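Local coordinates for protein methyltransferase (Pyrococcus horikoshii, PDB 1IXK) that probably methylates cytidine at carbon 5 in tRNA, drawing the methyl group from S-adenosyl-L-methionine, at residues R45-N50 and Q57-R62; K66-K71 and T90-F95; V145-D150 and G182-E187; S177-G182 and L229-E234. All coordinates share one frame; numbering follows the deposited sequence.

Interaction 1 (R45-N50 and Q57-R62)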
loop_
_atom_site.group_PDB
_atom_site.type_symbol
_atom_site.label_atom_id
_atom_site.label_comp_id
_atom_site.label_asym_id
_atom_site.label_seq_id
_atom_site.Cartn_x
_atom_site.Cartn_y
_atom_site.Cartn_z
ATOM N N ARG A 45 -0.529 11.832 -11.687
ATOM C CA ARG A 45 -0.612 10.515 -12.306
ATOM C C ARG A 45 0.806 9.949 -12.286
ATOM O O ARG A 45 1.738 10.584 -12.780
ATOM C CB ARG A 45 -1.132 10.631 -13.745
ATOM C CG ARG A 45 -1.270 9.299 -14.463
ATOM C CD ARG A 45 -2.041 9.412 -15.776
ATOM N NE ARG A 45 -3.465 9.671 -15.571
ATOM C CZ ARG A 45 -3.994 10.877 -15.374
ATOM N NH1 ARG A 45 -3.221 11.957 -15.361
ATOM N NH2 ARG A 45 -5.302 11.001 -15.180
ATOM N N CYS A 46 0.976 8.770 -11.697
ATOM C CA CYS A 46 2.300 8.159 -11.610
ATOM C C CYS A 46 2.352 6.815 -12.324
ATOM O O CYS A 46 1.323 6.174 -12.553
ATOM C CB CYS A 46 2.703 7.967 -10.143
ATOM S SG CYS A 46 2.443 9.404 -9.052
ATOM N N PHE A 47 3.557 6.383 -12.684
ATOM C CA PHE A 47 3.700 5.103 -13.361
ATOM C C PHE A 47 4.926 4.354 -12.874
ATOM O O PHE A 47 5.855 4.942 -12.329
ATOM C CB PHE A 47 3.773 5.308 -14.884
ATOM C CG PHE A 47 4.990 6.067 -15.342
ATOM C CD1 PHE A 47 6.211 5.419 -15.514
ATOM C CD2 PHE A 47 4.922 7.437 -15.570
ATOM C CE1 PHE A 47 7.345 6.126 -15.903
ATOM C CE2 PHE A 47 6.057 8.156 -15.961
ATOM C CZ PHE A 47 7.269 7.500 -16.127
ATOM N N ARG A 48 4.912 3.047 -13.095
ATOM C CA ARG A 48 5.998 2.169 -12.699
ATOM C C ARG A 48 6.556 1.512 -13.951
ATOM O O ARG A 48 5.804 1.008 -14.778
ATOM C CB ARG A 48 5.459 1.096 -11.754
ATOM C CG ARG A 48 6.447 0.013 -11.367
ATOM C CD ARG A 48 5.705 -1.136 -10.701
ATOM N NE ARG A 48 5.273 -2.157 -11.649
ATOM C CZ ARG A 48 4.105 -2.791 -11.596
ATOM N NH1 ARG A 48 3.815 -3.716 -12.498
ATOM N NH2 ARG A 48 3.210 -2.485 -10.661
ATOM N N VAL A 49 7.873 1.528 -14.098
ATOM C CA VAL A 49 8.497 0.899 -15.258
ATOM C C VAL A 49 8.462 -0.615 -15.058
ATOM O O VAL A 49 8.847 -1.109 -13.997
ATOM C CB VAL A 49 9.971 1.318 -15.402
ATOM C CG1 VAL A 49 10.606 0.571 -16.566
ATOM C CG2 VAL A 49 10.072 2.830 -15.600
ATOM N N ASN A 50 8.000 -1.346 -16.068
ATOM C CA ASN A 50 7.958 -2.799 -15.976
ATOM C C ASN A 50 9.311 -3.329 -16.432
ATOM O O ASN A 50 9.561 -3.508 -17.628
ATOM C CB ASN A 50 6.838 -3.371 -16.846
ATOM C CG ASN A 50 6.832 -4.887 -16.858
ATOM O OD1 ASN A 50 7.436 -5.527 -15.996
ATOM N ND2 ASN A 50 6.144 -5.469 -17.829
ATOM N N GLN A 57 16.236 3.053 -17.323
ATOM C CA GLN A 57 17.014 4.007 -18.105
ATOM C C GLN A 57 16.468 4.152 -19.527
ATOM O O GLN A 57 16.323 5.265 -20.033
ATOM C CB GLN A 57 18.478 3.563 -18.157
ATOM C CG GLN A 57 19.470 4.705 -18.285
ATOM C CD GLN A 57 20.840 4.237 -18.741
ATOM O OE1 GLN A 57 21.012 3.805 -19.882
ATOM N NE2 GLN A 57 21.821 4.314 -17.850
ATOM N N ASP A 58 16.166 3.025 -20.168
ATOM C CA ASP A 58 15.638 3.048 -21.529
ATOM C C ASP A 58 14.219 3.596 -21.631
ATOM O O ASP A 58 13.910 4.363 -22.547
ATOM C CB ASP A 58 15.678 1.647 -22.151
ATOM C CG ASP A 58 17.088 1.184 -22.455
ATOM O OD1 ASP A 58 17.926 2.039 -22.812
ATOM O OD2 ASP A 58 17.360 -0.031 -22.350
ATOM N N LEU A 59 13.352 3.196 -20.705
ATOM C CA LEU A 59 11.971 3.661 -20.719
ATOM C C LEU A 59 11.920 5.173 -20.535
ATOM O O LEU A 59 11.167 5.866 -21.225
ATOM C CB LEU A 59 11.163 2.963 -19.615
ATOM C CG LEU A 59 9.666 3.281 -19.485
ATOM C CD1 LEU A 59 9.474 4.682 -18.917
ATOM C CD2 LEU A 59 8.985 3.151 -20.837
ATOM N N VAL A 60 12.719 5.684 -19.604
ATOM C CA VAL A 60 12.755 7.116 -19.338
ATOM C C VAL A 60 13.164 7.914 -20.572
ATOM O O VAL A 60 12.583 8.958 -20.862
ATOM C CB VAL A 60 13.724 7.447 -18.185
ATOM C CG1 VAL A 60 13.972 8.949 -18.121
ATOM C CG2 VAL A 60 13.137 6.952 -16.862
ATOM N N LYS A 61 14.168 7.429 -21.292
ATOM C CA LYS A 61 14.624 8.126 -22.491
ATOM C C LYS A 61 13.518 8.150 -23.541
ATOM O O LYS A 61 13.301 9.165 -24.202
ATOM C CB LYS A 61 15.875 7.453 -23.051
ATOM C CG LYS A 61 17.075 7.564 -22.128
ATOM C CD LYS A 61 18.242 6.726 -22.627
ATOM C CE LYS A 61 19.403 6.772 -21.649
ATOM N NZ LYS A 61 20.473 5.817 -22.043
ATOM N N ARG A 62 12.807 7.036 -23.679
ATOM C CA ARG A 62 11.723 6.945 -24.648
ATOM C C ARG A 62 10.583 7.916 -24.356
ATOM O O ARG A 62 10.076 8.575 -25.264
ATOM C CB ARG A 62 11.173 5.519 -24.699
ATOM C CG ARG A 62 12.102 4.518 -25.363
ATOM C CD ARG A 62 11.496 3.117 -25.389
ATOM N NE ARG A 62 10.142 3.103 -25.942
ATOM C CZ ARG A 62 9.523 2.007 -26.372
ATOM N NH1 ARG A 62 10.139 0.831 -26.317
ATOM N NH2 ARG A 62 8.288 2.083 -26.854
#
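The phenyl ring of F47 takes one methyl of L59 at an oblique angle, CE1 lying 4.0 Å from CD1, while another ring, that of F70, meets it edge-to-face. A chi1 of 65° places CG of F47 between the backbone N and the carbonyl carbon, and from there CE1 of the ring meets the leucine. V49, two residues along the strand, points the same way, and its two methyls divide the work: CG2 packs on L59 CD1 at 3.8 Å, and CG1 reaches L59 CB at 3.9 Å. The valine and leucine side chains overlap alongside each other, running in opposite senses, so the two methyls of V49 meet L59 at CB, CG and CD1. An alanine in place of V49 would remove both methyls and would probably open a gap beside L59, leaving its branch freer to turn. All three residues are buried and the contact is wholly apolar. The other side of strand 46-49 faces the methyltransferase domain, where R48 bonds to G131, S134 and Q138. Within the sheet the strand runs between antiparallel neighbours 79-82 and 100-102; I100 of the latter also touches L59, and C46 is disulfide-bonded to C81.

Interaction 2 (K66-K71 and T90-F95); sequences KGFQFK and TSTPEF
K66 and E94 meet in a salt bridge in which the lysine NZ stands 2.9 Å from OE1, on the syn lone pair of that oxygen. A second, weak bond runs from K66 NZ to E94 OE2 at 3.3 Å. The lysine chain is extended beyond CG, and its NZ also lies beside the ring of P93. Next to this polar pair lies an apolar one: the methyl CG2 of T92 packs obliquely on the F68 ring, 3.6 Å from CZ.

In the next shell, T92 fixes the start of helix 93-96. It is the N-cap, and its OG1 accepts from F95 N at 3.2 Å with an N-H...O angle of 159°, while also bonding to I89 O. This hold on OG1 fixes chi1 (63°) and thereby sets CG2 against F68. E94, in the first turn, may have its carboxylate further stabilised by the helix N-terminus; its chain bends at chi2 (66°), and OE2 receives R62 in a second salt bridge. On the other segment, G67 with its positive phi closes a Schellman motif at the end of helix 56-65, and F68 O is held by N64.

The contact thus ties the exit of helix 56-65, just before edge strand 69-73, to short helix 93-96, which precedes strand 100-102 at the opposite edge of the antiparallel sheet. F87 meets F68 edge-to-face, and L82 of strand 79-82 also touches the F68 ring.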
loop_
_atom_site.group_PDB
_atom_site.type_symbol
_atom_site.label_atom_id
_atom_site.label_comp_id
_atom_site.label_asym_id
_atom_site.label_seq_id
_atom_site.Cartn_x
_atom_site.Cartn_y
_atom_site.Cartn_z
ATOM N N LYS A 66 9.251 11.821 -26.117
ATOM C CA LYS A 66 7.892 12.105 -26.565
ATOM C C LYS A 66 7.267 13.337 -25.917
ATOM O O LYS A 66 6.137 13.706 -26.239
ATOM C CB LYS A 66 6.996 10.889 -26.327
ATOM C CG LYS A 66 7.451 9.643 -27.062
ATOM C CD LYS A 66 6.415 8.537 -26.971
ATOM C CE LYS A 66 6.866 7.309 -27.740
ATOM N NZ LYS A 66 5.759 6.339 -27.902
ATOM N N GLY A 67 7.991 13.970 -25.001
ATOM C CA GLY A 67 7.468 15.162 -24.359
ATOM C C GLY A 67 7.046 15.010 -22.907
ATOM O O GLY A 67 6.696 15.993 -22.258
ATOM N N PHE A 68 7.067 13.788 -22.391
ATOM C CA PHE A 68 6.687 13.572 -20.999
ATOM C C PHE A 68 7.828 13.930 -20.054
ATOM O O PHE A 68 8.997 13.727 -20.376
ATOM C CB PHE A 68 6.289 12.113 -20.764
ATOM C CG PHE A 68 5.077 11.678 -21.535
ATOM C CD1 PHE A 68 5.186 11.265 -22.858
ATOM C CD2 PHE A 68 3.820 11.693 -20.941
ATOM C CE1 PHE A 68 4.061 10.871 -23.577
ATOM C CE2 PHE A 68 2.689 11.301 -21.651
ATOM C CZ PHE A 68 2.811 10.891 -22.971
ATOM N N GLN A 69 7.483 14.483 -18.897
ATOM C CA GLN A 69 8.473 14.825 -17.883
ATOM C C GLN A 69 7.928 14.263 -16.575
ATOM O O GLN A 69 6.715 14.204 -16.375
ATOM C CB GLN A 69 8.672 16.340 -17.797
ATOM C CG GLN A 69 9.137 16.954 -19.113
ATOM C CD GLN A 69 9.430 18.441 -19.008
ATOM O OE1 GLN A 69 8.653 19.198 -18.428
ATOM N NE2 GLN A 69 10.548 18.866 -19.584
ATOM N N PHE A 70 8.819 13.835 -15.689
ATOM C CA PHE A 70 8.384 13.234 -14.435
ATOM C C PHE A 70 9.465 13.247 -13.366
ATOM O O PHE A 70 10.645 13.421 -13.669
ATOM C CB PHE A 70 7.952 11.790 -14.695
ATOM C CG PHE A 70 8.725 11.117 -15.798
ATOM C CD1 PHE A 70 8.259 11.151 -17.112
ATOM C CD2 PHE A 70 9.942 10.492 -15.536
ATOM C CE1 PHE A 70 8.995 10.573 -18.151
ATOM C CE2 PHE A 70 10.689 9.911 -16.570
ATOM C CZ PHE A 70 10.210 9.954 -17.879
ATOM N N LYS A 71 9.047 13.051 -12.118
ATOM C CA LYS A 71 9.965 13.024 -10.981
ATOM C C LYS A 71 9.937 11.631 -10.360
ATOM O O LYS A 71 8.932 10.931 -10.428
ATOM C CB LYS A 71 9.542 14.035 -9.917
ATOM C CG LYS A 71 9.436 15.465 -10.393
ATOM C CD LYS A 71 8.937 16.355 -9.265
ATOM C CE LYS A 71 7.591 15.865 -8.734
ATOM N NZ LYS A 71 7.085 16.700 -7.609
ATOM N N THR A 90 -1.639 6.897 -21.086
ATOM C CA THR A 90 -2.231 5.599 -21.383
ATOM C C THR A 90 -2.480 5.404 -22.883
ATOM O O THR A 90 -2.932 4.345 -23.315
ATOM C CB THR A 90 -3.556 5.396 -20.605
ATOM O OG1 THR A 90 -4.399 6.543 -20.774
ATOM C CG2 THR A 90 -3.274 5.189 -19.118
ATOM N N SER A 91 -2.175 6.422 -23.680
ATOM C CA SER A 91 -2.358 6.323 -25.127
ATOM C C SER A 91 -1.023 6.028 -25.802
ATOM O O SER A 91 -0.951 5.880 -27.020
ATOM C CB SER A 91 -2.945 7.623 -25.690
ATOM O OG SER A 91 -4.264 7.842 -25.218
ATOM N N THR A 92 0.035 5.940 -25.001
ATOM C CA THR A 92 1.373 5.666 -25.519
ATOM C C THR A 92 1.597 4.182 -25.777
ATOM O O THR A 92 0.969 3.333 -25.145
ATOM C CB THR A 92 2.458 6.111 -24.528
ATOM O OG1 THR A 92 2.331 5.354 -23.318
ATOM C CG2 THR A 92 2.322 7.590 -24.212
ATOM N N PRO A 93 2.496 3.853 -26.720
ATOM C CA PRO A 93 2.792 2.455 -27.037
ATOM C C PRO A 93 3.412 1.800 -25.801
ATOM O O PRO A 93 3.236 0.606 -25.561
ATOM C CB PRO A 93 3.792 2.566 -28.188
ATOM C CG PRO A 93 3.414 3.853 -28.845
ATOM C CD PRO A 93 3.174 4.758 -27.665
ATOM N N GLU A 94 4.141 2.603 -25.027
ATOM C CA GLU A 94 4.789 2.136 -23.804
ATOM C C GLU A 94 3.756 1.490 -22.883
ATOM O O GLU A 94 3.960 0.389 -22.376
ATOM C CB GLU A 94 5.449 3.303 -23.061
ATOM C CG GLU A 94 6.743 3.845 -23.668
ATOM C CD GLU A 94 6.550 4.496 -25.026
ATOM O OE1 GLU A 94 5.441 5.000 -25.299
ATOM O OE2 GLU A 94 7.520 4.519 -25.815
ATOM N N PHE A 95 2.646 2.186 -22.671
ATOM C CA PHE A 95 1.588 1.678 -21.811
ATOM C C PHE A 95 0.819 0.522 -22.444
ATOM O O PHE A 95 0.517 -0.471 -21.784
ATOM C CB PHE A 95 0.612 2.806 -21.453
ATOM C CG PHE A 95 -0.596 2.338 -20.692
ATOM C CD1 PHE A 95 -1.759 1.964 -21.364
ATOM C CD2 PHE A 95 -0.558 2.225 -19.307
ATOM C CE1 PHE A 95 -2.862 1.483 -20.665
ATOM C CE2 PHE A 95 -1.658 1.744 -18.598
ATOM C CZ PHE A 95 -2.811 1.371 -19.279
#

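Interaction 3 (V145-D150 and G182-E187)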
loop_
_atom_site.group_PDB
_atom_site.type_symbol
_atom_site.label_atom_id
_atom_site.label_comp_id
_atom_site.label_asym_id
_atom_site.label_seq_id
_atom_site.Cartn_x
_atom_site.Cartn_y
_atom_site.Cartn_z
ATOM N N VAL A 145 7.296 -17.898 -6.925
ATOM C CA VAL A 145 5.855 -18.016 -7.136
ATOM C C VAL A 145 5.088 -17.008 -6.297
ATOM O O VAL A 145 5.475 -16.701 -5.167
ATOM C CB VAL A 145 5.332 -19.423 -6.756
ATOM C CG1 VAL A 145 3.847 -19.535 -7.098
ATOM C CG2 VAL A 145 6.127 -20.491 -7.479
ATOM N N ILE A 146 4.000 -16.489 -6.856
ATOM C CA ILE A 146 3.162 -15.541 -6.137
ATOM C C ILE A 146 1.732 -16.043 -6.151
ATOM O O ILE A 146 1.154 -16.231 -7.218
ATOM C CB ILE A 146 3.144 -14.153 -6.794
ATOM C CG1 ILE A 146 4.544 -13.530 -6.762
ATOM C CG2 ILE A 146 2.127 -13.264 -6.074
ATOM C CD1 ILE A 146 4.686 -12.338 -7.693
ATOM N N TYR A 147 1.172 -16.276 -4.970
ATOM C CA TYR A 147 -0.216 -16.715 -4.867
ATOM C C TYR A 147 -1.064 -15.481 -4.561
ATOM O O TYR A 147 -0.704 -14.679 -3.699
ATOM C CB TYR A 147 -0.386 -17.734 -3.731
ATOM C CG TYR A 147 0.213 -19.095 -4.012
ATOM C CD1 TYR A 147 1.558 -19.359 -3.760
ATOM C CD2 TYR A 147 -0.571 -20.119 -4.542
ATOM C CE1 TYR A 147 2.110 -20.614 -4.026
ATOM C CE2 TYR A 147 -0.033 -21.378 -4.812
ATOM C CZ TYR A 147 1.308 -21.619 -4.550
ATOM O OH TYR A 147 1.833 -22.869 -4.795
ATOM N N ALA A 148 -2.179 -15.326 -5.270
ATOM C CA ALA A 148 -3.076 -14.191 -5.052
ATOM C C ALA A 148 -4.515 -14.703 -5.045
ATOM O O ALA A 148 -4.817 -15.728 -5.659
ATOM C CB ALA A 148 -2.891 -13.143 -6.143
ATOM N N PHE A 149 -5.391 -13.983 -4.347
ATOM C CA PHE A 149 -6.793 -14.372 -4.209
ATOM C C PHE A 149 -7.759 -13.229 -4.516
ATOM O O PHE A 149 -7.543 -12.091 -4.098
ATOM C CB PHE A 149 -7.067 -14.848 -2.772
ATOM C CG PHE A 149 -6.103 -15.891 -2.270
ATOM C CD1 PHE A 149 -4.780 -15.561 -1.985
ATOM C CD2 PHE A 149 -6.526 -17.199 -2.061
ATOM C CE1 PHE A 149 -3.893 -16.521 -1.497
ATOM C CE2 PHE A 149 -5.646 -18.168 -1.573
ATOM C CZ PHE A 149 -4.327 -17.828 -1.291
ATOM N N ASP A 150 -8.829 -13.540 -5.240
ATOM C CA ASP A 150 -9.854 -12.552 -5.572
ATOM C C ASP A 150 -11.196 -13.279 -5.605
ATOM O O ASP A 150 -11.348 -14.264 -6.323
ATOM C CB ASP A 150 -9.586 -11.927 -6.943
ATOM C CG ASP A 150 -10.367 -10.631 -7.163
ATOM O OD1 ASP A 150 -11.463 -10.474 -6.576
ATOM O OD2 ASP A 150 -9.883 -9.770 -7.929
ATOM N N GLY A 182 -4.534 -20.563 4.458
ATOM C CA GLY A 182 -4.054 -21.691 5.237
ATOM C C GLY A 182 -4.401 -23.059 4.668
ATOM O O GLY A 182 -3.719 -24.044 4.950
ATOM N N GLU A 183 -5.455 -23.133 3.859
ATOM C CA GLU A 183 -5.863 -24.410 3.284
ATOM C C GLU A 183 -4.940 -24.905 2.179
ATOM O O GLU A 183 -5.067 -26.037 1.717
ATOM C CB GLU A 183 -7.303 -24.320 2.770
ATOM C CG GLU A 183 -8.336 -24.285 3.889
ATOM C CD GLU A 183 -9.763 -24.281 3.376
ATOM O OE1 GLU A 183 -10.200 -23.247 2.827
ATOM O OE2 GLU A 183 -10.446 -25.316 3.518
ATOM N N LEU A 184 -4.007 -24.057 1.760
ATOM C CA LEU A 184 -3.057 -24.422 0.717
ATOM C C LEU A 184 -1.930 -25.278 1.287
ATOM O O LEU A 184 -1.219 -25.959 0.545
ATOM C CB LEU A 184 -2.452 -23.168 0.083
ATOM C CG LEU A 184 -3.276 -22.300 -0.874
ATOM C CD1 LEU A 184 -4.529 -21.777 -0.194
ATOM C CD2 LEU A 184 -2.407 -21.148 -1.346
ATOM N N ASN A 185 -1.770 -25.240 2.607
ATOM C CA ASN A 185 -0.713 -25.993 3.275
ATOM C C ASN A 185 0.649 -25.624 2.700
ATOM O O ASN A 185 1.528 -26.470 2.557
ATOM C CB ASN A 185 -0.948 -27.500 3.136
ATOM C CG ASN A 185 -2.004 -28.015 4.091
ATOM O OD1 ASN A 185 -2.362 -29.190 4.065
ATOM N ND2 ASN A 185 -2.504 -27.135 4.949
ATOM N N VAL A 186 0.809 -24.350 2.364
ATOM C CA VAL A 186 2.063 -23.847 1.819
ATOM C C VAL A 186 2.717 -22.908 2.834
ATOM O O VAL A 186 2.035 -22.135 3.500
ATOM C CB VAL A 186 1.827 -23.070 0.504
ATOM C CG1 VAL A 186 3.109 -22.387 0.060
ATOM C CG2 VAL A 186 1.341 -24.021 -0.579
ATOM N N GLU A 187 4.038 -22.996 2.957
ATOM C CA GLU A 187 4.794 -22.138 3.871
ATOM C C GLU A 187 5.388 -21.025 3.013
ATOM O O GLU A 187 6.059 -21.297 2.023
ATOM C CB GLU A 187 5.915 -22.932 4.548
ATOM C CG GLU A 187 6.848 -23.643 3.569
ATOM C CD GLU A 187 6.138 -24.704 2.743
ATOM O OE1 GLU A 187 5.662 -25.699 3.333
ATOM O OE2 GLU A 187 6.050 -24.544 1.507
#
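A small apolar contact lays L184, the last residue of a 3-10 turn, on two aromatic side chains of strand 145-149, Y147 and F149, which project from the same side of the strand. CD2 of the leucine serves both rings: it lies 3.8 Å from Y147 CD2, approaching that ring obliquely, and 3.8 Å from F149 CZ, where it sits at the ring edge, near the plane. The second methyl stays with the phenylalanine, CD1 being 4.0 Å from F149 CE2. A chi1 of -74° and a chi2 of 59° set the fork of L184 so that both methyls touch F149. V186 adds a looser touch, its CG2 being 4.4 Å from the Y147 OH. An alanine at L184 would take away both branches and would probably leave the edge of F149 and the flank of Y147 without their shared packing partner.

The strand belongs to the Rossmann-like sheet of class I methyltransferases, where it runs parallel to 121-124 and 171-174. Just past its end stands D150, a predicted S-adenosyl-L-methionine ligand, whose OD1 is held by R155. On the reverse side of the strand, I146 packs on helix 131-139 and A148 on P129.

The turn lies in the connection leading to strand 188-194. There N185 N bonds back to G182 O at 3.3 Å, and V186 follows, its side chain again pointing toward the strand. F174 of strand 171-174 touches L184 as well.

Interaction 4 (S177-G182 and L229-E234); sequences SSLHIG and LEKGLE
K231 crosses to the 177-182 segment with its carbons, but its charge stays with its own helix: the side chain curls back, and NZ forms a salt bridge to E234 OE1, 2.7 Å away. Two successive bends, chi2 -55° and chi3 -58°, bring about this return. On the way CE passes the backbone carbonyl of L179, 3.6 Å from its O, and CG meets L179 CD2 at 3.9 Å, the leucine and lysine side chains crossing at about a right angle. The bridge to E234 is made on the syn side of OE1, somewhat out of the carboxylate plane.

Two more points complete the contact. I181 CG2 lies 4.2 Å from K231 O, a loose touch on the helix backbone. G182, having no side chain, lets the carboxylate approach: E234 OE2 is 4.3 Å from its CA, and a CB there would point into this oxygen.

Local bonds shape the 177-182 segment. S177 OG accepts from L179 N at 3.2 Å in a nearly straight bond, an ST turn that opens the 3-10 segment, and S178 OG bonds to M125 O. L228 of helix 215-235 touches both S178 and L179.

In the Rossmann-like domain this is the place where a 3-10 segment, in the connection between parallel strands 171-174 and 188-194, packs on helix 215-235, not far from the predicted S-adenosyl-L-methionine site.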
loop_
_atom_site.group_PDB
_atom_site.type_symbol
_atom_site.label_atom_id
_atom_site.label_comp_id
_atom_site.label_asym_id
_atom_site.label_seq_id
_atom_site.Cartn_x
_atom_site.Cartn_y
_atom_site.Cartn_z
ATOM N N SER A 177 -11.134 -16.137 -1.080
ATOM C CA SER A 177 -10.670 -15.065 -0.204
ATOM C C SER A 177 -9.298 -15.460 0.334
ATOM O O SER A 177 -9.042 -16.637 0.579
ATOM C CB SER A 177 -11.645 -14.883 0.964
ATOM O OG SER A 177 -11.071 -14.081 1.978
ATOM N N SER A 178 -8.417 -14.484 0.527
ATOM C CA SER A 178 -7.085 -14.790 1.038
ATOM C C SER A 178 -7.144 -15.364 2.453
ATOM O O SER A 178 -6.152 -15.886 2.959
ATOM C CB SER A 178 -6.193 -13.543 1.013
ATOM O OG SER A 178 -6.757 -12.487 1.764
ATOM N N LEU A 179 -8.306 -15.268 3.093
ATOM C CA LEU A 179 -8.459 -15.806 4.441
ATOM C C LEU A 179 -8.344 -17.330 4.441
ATOM O O LEU A 179 -8.121 -17.939 5.484
ATOM C CB LEU A 179 -9.802 -15.384 5.045
ATOM C CG LEU A 179 -9.887 -13.943 5.561
ATOM C CD1 LEU A 179 -11.302 -13.646 6.032
ATOM C CD2 LEU A 179 -8.904 -13.747 6.700
ATOM N N HIS A 180 -8.488 -17.939 3.264
ATOM C CA HIS A 180 -8.393 -19.391 3.120
ATOM C C HIS A 180 -6.970 -19.815 2.766
ATOM O O HIS A 180 -6.722 -20.980 2.453
ATOM C CB HIS A 180 -9.334 -19.879 2.011
ATOM C CG HIS A 180 -10.780 -19.594 2.270
ATOM N ND1 HIS A 180 -11.489 -20.205 3.281
ATOM C CD2 HIS A 180 -11.650 -18.764 1.647
ATOM C CE1 HIS A 180 -12.735 -19.762 3.270
ATOM N NE2 HIS A 180 -12.858 -18.887 2.289
ATOM N N ILE A 181 -6.038 -18.872 2.815
ATOM C CA ILE A 181 -4.652 -19.158 2.463
ATOM C C ILE A 181 -4.090 -20.367 3.221
ATOM O O ILE A 181 -3.292 -21.129 2.680
ATOM C CB ILE A 181 -3.765 -17.906 2.689
ATOM C CG1 ILE A 181 -2.398 -18.105 2.028
ATOM C CG2 ILE A 181 -3.624 -17.620 4.180
ATOM C CD1 ILE A 181 -1.587 -16.823 1.911
ATOM N N GLY A 182 -4.534 -20.563 4.458
ATOM C CA GLY A 182 -4.054 -21.691 5.237
ATOM C C GLY A 182 -4.401 -23.059 4.668
ATOM O O GLY A 182 -3.719 -24.044 4.950
ATOM N N LEU A 229 -4.083 -10.438 9.224
ATOM C CA LEU A 229 -2.711 -10.450 9.713
ATOM C C LEU A 229 -2.391 -11.756 10.436
ATOM O O LEU A 229 -1.301 -12.307 10.281
ATOM C CB LEU A 229 -2.480 -9.253 10.633
ATOM C CG LEU A 229 -1.068 -9.085 11.201
ATOM C CD1 LEU A 229 -0.040 -9.043 10.071
ATOM C CD2 LEU A 229 -1.019 -7.812 12.026
ATOM N N GLU A 230 -3.340 -12.261 11.222
ATOM C CA GLU A 230 -3.119 -13.518 11.928
ATOM C C GLU A 230 -2.996 -14.683 10.944
ATOM O O GLU A 230 -2.117 -15.530 11.094
ATOM C CB GLU A 230 -4.249 -13.785 12.929
ATOM C CG GLU A 230 -4.178 -15.155 13.578
ATOM C CD GLU A 230 -4.961 -15.233 14.879
ATOM O OE1 GLU A 230 -6.014 -14.573 14.986
ATOM O OE2 GLU A 230 -4.522 -15.968 15.791
ATOM N N LYS A 231 -3.865 -14.734 9.934
ATOM C CA LYS A 231 -3.788 -15.814 8.950
ATOM C C LYS A 231 -2.469 -15.741 8.171
ATOM O O LYS A 231 -1.869 -16.767 7.850
ATOM C CB LYS A 231 -4.961 -15.744 7.962
ATOM C CG LYS A 231 -6.337 -15.995 8.577
ATOM C CD LYS A 231 -6.400 -17.329 9.324
ATOM C CE LYS A 231 -6.050 -18.499 8.418
ATOM N NZ LYS A 231 -6.070 -19.805 9.141
ATOM N N GLY A 232 -2.031 -14.525 7.865
ATOM C CA GLY A 232 -0.788 -14.347 7.132
ATOM C C GLY A 232 0.422 -14.810 7.930
ATOM O O GLY A 232 1.277 -15.546 7.427
ATOM N N LEU A 233 0.497 -14.386 9.186
ATOM C CA LEU A 233 1.615 -14.778 10.034
ATOM C C LEU A 233 1.625 -16.292 10.244
ATOM O O LEU A 233 2.688 -16.909 10.353
ATOM C CB LEU A 233 1.537 -14.045 11.376
ATOM C CG LEU A 233 1.790 -12.536 11.291
ATOM C CD1 LEU A 233 1.575 -11.890 12.655
ATOM C CD2 LEU A 233 3.204 -12.279 10.795
ATOM N N GLU A 234 0.432 -16.881 10.272
ATOM C CA GLU A 234 0.258 -18.321 10.460
ATOM C C GLU A 234 0.942 -19.167 9.379
ATOM O O GLU A 234 1.562 -20.192 9.675
ATOM C CB GLU A 234 -1.239 -18.645 10.487
ATOM C CG GLU A 234 -1.575 -20.121 10.621
ATOM C CD GLU A 234 -3.025 -20.415 10.261
ATOM O OE1 GLU A 234 -3.920 -19.709 10.772
ATOM O OE2 GLU A 234 -3.268 -21.350 9.467
#

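In the fold
The four contacts form two touching pairs, one in each part of the molecule. Interaction 1 uses helix 56-65 and interaction 2 the residues that leave it; both reach the same antiparallel sheet, and they join where L59 packs on E94 and V60 on F70. Both are largely buried, yet interaction 1 is purely apolar between sheet and helix, whereas interaction 2, at the helix exit, adds charged groups. Interactions 3 and 4 share G182 and lie in the methyltransferase domain, where F149 packs on I181. Interaction 3 is apolar and partly buried against parallel strands of the mixed sheet; interaction 4 is a surface contact, whose lysine offers carbons across it while its charge is paired within its own helix. The centres of interactions 1 and 4 are about 34 Å apart.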